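Local structure of dienelactone hydrolase (Anabaena variabilis, 2O2G) at residues 159-165 and 185-190. The protein probably acts as a hydrolase of the dienelactone hydrolase family, within the alpha/beta-hydrolase superfamily. Residues are numbered along the deposited sequence.
Sequences VKAPTLL and LQTSKR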
loop_
_atom_site.group_PDB
_atom_site.type_symbol
_atom_site.label_atom_id
_atom_site.label_comp_id
_atom_site.label_asym_id
_atom_site.label_seq_id
_atom_site.Cartn_x
_atom_site.Cartn_y
_atom_site.Cartn_z
ATOM N N VAL A 159 -13.572 -4.721 5.689
ATOM C CA VAL A 159 -12.941 -4.235 4.454
ATOM C C VAL A 159 -13.926 -4.453 3.305
ATOM O O VAL A 159 -14.463 -5.566 3.132
ATOM C CB VAL A 159 -11.626 -4.938 4.203
ATOM C CG1 VAL A 159 -11.050 -4.611 2.768
ATOM C CG2 VAL A 159 -10.631 -4.563 5.260
ATOM N N LYS A 160 -14.203 -3.376 2.578
ATOM C CA LYS A 160 -15.116 -3.408 1.422
ATOM C C LYS A 160 -14.364 -3.334 0.097
ATOM O O LYS A 160 -14.932 -3.612 -0.950
ATOM C CB LYS A 160 -16.137 -2.254 1.514
ATOM C CG LYS A 160 -17.054 -2.287 2.756
ATOM C CD LYS A 160 -18.060 -3.426 2.709
ATOM C CE LYS A 160 -19.114 -3.359 3.830
ATOM N NZ LYS A 160 -18.600 -3.631 5.204
ATOM N N ALA A 161 -13.094 -2.944 0.151
ATOM C CA ALA A 161 -12.241 -2.804 -1.024
ATOM C C ALA A 161 -11.758 -4.162 -1.512
ATOM O O ALA A 161 -11.212 -4.941 -0.709
ATOM C CB ALA A 161 -11.043 -1.942 -0.683
ATOM N N PRO A 162 -12.008 -4.498 -2.805
ATOM C CA PRO A 162 -11.458 -5.769 -3.342
ATOM C C PRO A 162 -9.950 -5.892 -3.057
ATOM O O PRO A 162 -9.140 -5.042 -3.474
ATOM C CB PRO A 162 -11.787 -5.690 -4.835
ATOM C CG PRO A 162 -13.085 -4.867 -4.848
ATOM C CD PRO A 162 -12.858 -3.806 -3.798
ATOM N N THR A 163 -9.593 -6.999 -2.415
ATOM C CA THR A 163 -8.265 -7.228 -1.850
ATOM C C THR A 163 -7.518 -8.442 -2.434
ATOM O O THR A 163 -8.022 -9.553 -2.471
ATOM C CB THR A 163 -8.419 -7.450 -0.317
ATOM O OG1 THR A 163 -8.974 -6.270 0.277
ATOM C CG2 THR A 163 -7.119 -7.821 0.343
ATOM N N LEU A 164 -6.282 -8.185 -2.837
ATOM C CA LEU A 164 -5.399 -9.169 -3.375
ATOM C C LEU A 164 -4.229 -9.332 -2.416
ATOM O O LEU A 164 -3.435 -8.398 -2.185
ATOM C CB LEU A 164 -4.868 -8.692 -4.731
ATOM C CG LEU A 164 -3.760 -9.501 -5.370
ATOM C CD1 LEU A 164 -4.180 -10.943 -5.590
ATOM C CD2 LEU A 164 -3.371 -8.800 -6.687
ATOM N N LEU A 165 -4.115 -10.520 -1.867
ATOM C CA LEU A 165 -3.014 -10.879 -0.990
ATOM C C LEU A 165 -1.933 -11.617 -1.840
ATOM O O LEU A 165 -2.220 -12.585 -2.543
ATOM C CB LEU A 165 -3.552 -11.752 0.141
ATOM C CG LEU A 165 -4.666 -11.190 1.036
ATOM C CD1 LEU A 165 -5.043 -12.179 2.122
ATOM C CD2 LEU A 165 -4.271 -9.893 1.689
ATOM N N LEU A 185 -11.976 -12.095 5.131
ATOM C CA LEU A 185 -12.445 -11.082 4.193
ATOM C C LEU A 185 -13.825 -11.505 3.661
ATOM O O LEU A 185 -14.079 -12.697 3.439
ATOM C CB LEU A 185 -11.451 -10.871 3.033
ATOM C CG LEU A 185 -10.094 -10.294 3.426
ATOM C CD1 LEU A 185 -9.053 -10.427 2.317
ATOM C CD2 LEU A 185 -10.275 -8.843 3.855
ATOM N N GLN A 186 -14.721 -10.527 3.510
ATOM C CA GLN A 186 -16.071 -10.739 3.003
ATOM C C GLN A 186 -16.299 -10.065 1.651
ATOM O O GLN A 186 -17.398 -10.116 1.122
ATOM C CB GLN A 186 -17.097 -10.191 4.019
ATOM C CG GLN A 186 -16.958 -10.803 5.399
ATOM C CD GLN A 186 -17.156 -12.292 5.373
ATOM O OE1 GLN A 186 -18.216 -12.773 4.974
ATOM N NE2 GLN A 186 -16.146 -13.039 5.808
ATOM N N THR A 187 -15.264 -9.455 1.089
ATOM C CA THR A 187 -15.361 -8.741 -0.175
ATOM C C THR A 187 -14.758 -9.599 -1.281
ATOM O O THR A 187 -14.322 -10.725 -1.016
ATOM C CB THR A 187 -14.596 -7.391 -0.069
ATOM O OG1 THR A 187 -14.753 -6.629 -1.280
ATOM C CG2 THR A 187 -13.098 -7.621 0.226
ATOM N N SER A 188 -14.743 -9.087 -2.517
ATOM C CA SER A 188 -14.091 -9.776 -3.633
ATOM C C SER A 188 -12.638 -9.889 -3.210
ATOM O O SER A 188 -12.036 -8.922 -2.704
ATOM C CB SER A 188 -14.185 -9.010 -4.969
ATOM O OG SER A 188 -15.516 -8.977 -5.446
ATOM N N LYS A 189 -12.049 -11.060 -3.428
ATOM C CA LYS A 189 -10.728 -11.283 -2.862
ATOM C C LYS A 189 -9.958 -12.378 -3.585
ATOM O O LYS A 189 -10.566 -13.221 -4.258
ATOM C CB LYS A 189 -10.921 -11.674 -1.391
ATOM C CG LYS A 189 -11.695 -12.942 -1.221
ATOM C CD LYS A 189 -12.005 -13.260 0.242
ATOM C CE LYS A 189 -12.718 -14.554 0.352
ATOM N NZ LYS A 189 -13.255 -14.845 1.750
ATOM N N ARG A 190 -8.632 -12.364 -3.407
ATOM C CA ARG A 190 -7.768 -13.418 -3.967
ATOM C C ARG A 190 -6.448 -13.467 -3.261
ATOM O O ARG A 190 -5.934 -12.437 -2.826
ATOM C CB ARG A 190 -7.497 -13.191 -5.442
ATOM C CG ARG A 190 -6.820 -14.342 -6.193
ATOM C CD ARG A 190 -6.846 -14.046 -7.682
ATOM N NE ARG A 190 -8.245 -13.983 -8.108
ATOM C CZ ARG A 190 -8.735 -13.224 -9.090
ATOM N NH1 ARG A 190 -7.942 -12.437 -9.810
ATOM N NH2 ARG A 190 -10.042 -13.231 -9.339
HETATM O O HOH W 1 -14.271 -7.971 4.292
#
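Just after helix 172-184, Leu-185 brings an apolar side chain to 159-165: its CD2 lies 4.1 Å from Val-159 CB and its CD1 3.8 Å from Thr-163 CG2, so leucine, valine and the threonine methyl share a buried patch. Next, Gln-186 takes part through its backbone. A water accepts from Gln-186 N and donates to Val-159 O, 2.7 Å from each, filling a gap too wide for a direct bond. Thr-187 suits its place by being two-sided: its OG1 donates to Lys-160 O (3.0 Å), while its CG2 sits 3.4 Å from Ala-161 O. Ser-188 starts the regular pairing, with Thr-163 N donating to Ser-188 O at 3.1 Å; the same oxygen receives a CA-H...O contact from Pro-162 CA (3.3 Å), as Arg-190 O does from Leu-164 CA. Small and exposed, Ser-188 rests its CB 4.1 Å from Pro-162 CB. Lys-189, paired in parallel with Thr-163, carries its amine back to Leu-185 O (NZ to O, 2.9 Å) and to Leu-182 O, tying the strand to the preceding helix. Arg-190 then bonds twice, its N to Thr-163 O (3.0 Å) and its O to Leu-165 N (2.8 Å). Its aliphatic base covers Leu-164 (CB to CD1, 4.0 Å), where helix 206-221 lays Trp-217 over both side chains, while its charged end leads away, suiting an exposed site on an outermost strand. Strands 163-168 and 189-194, joined through helix 172-184, form a beta-alpha-beta unit at one edge of the alpha/beta-hydrolase sheet. Backbone amides and carbonyls thus set the parallel register, while a threonine hydroxyl and a water continue the polar linkage into the loops.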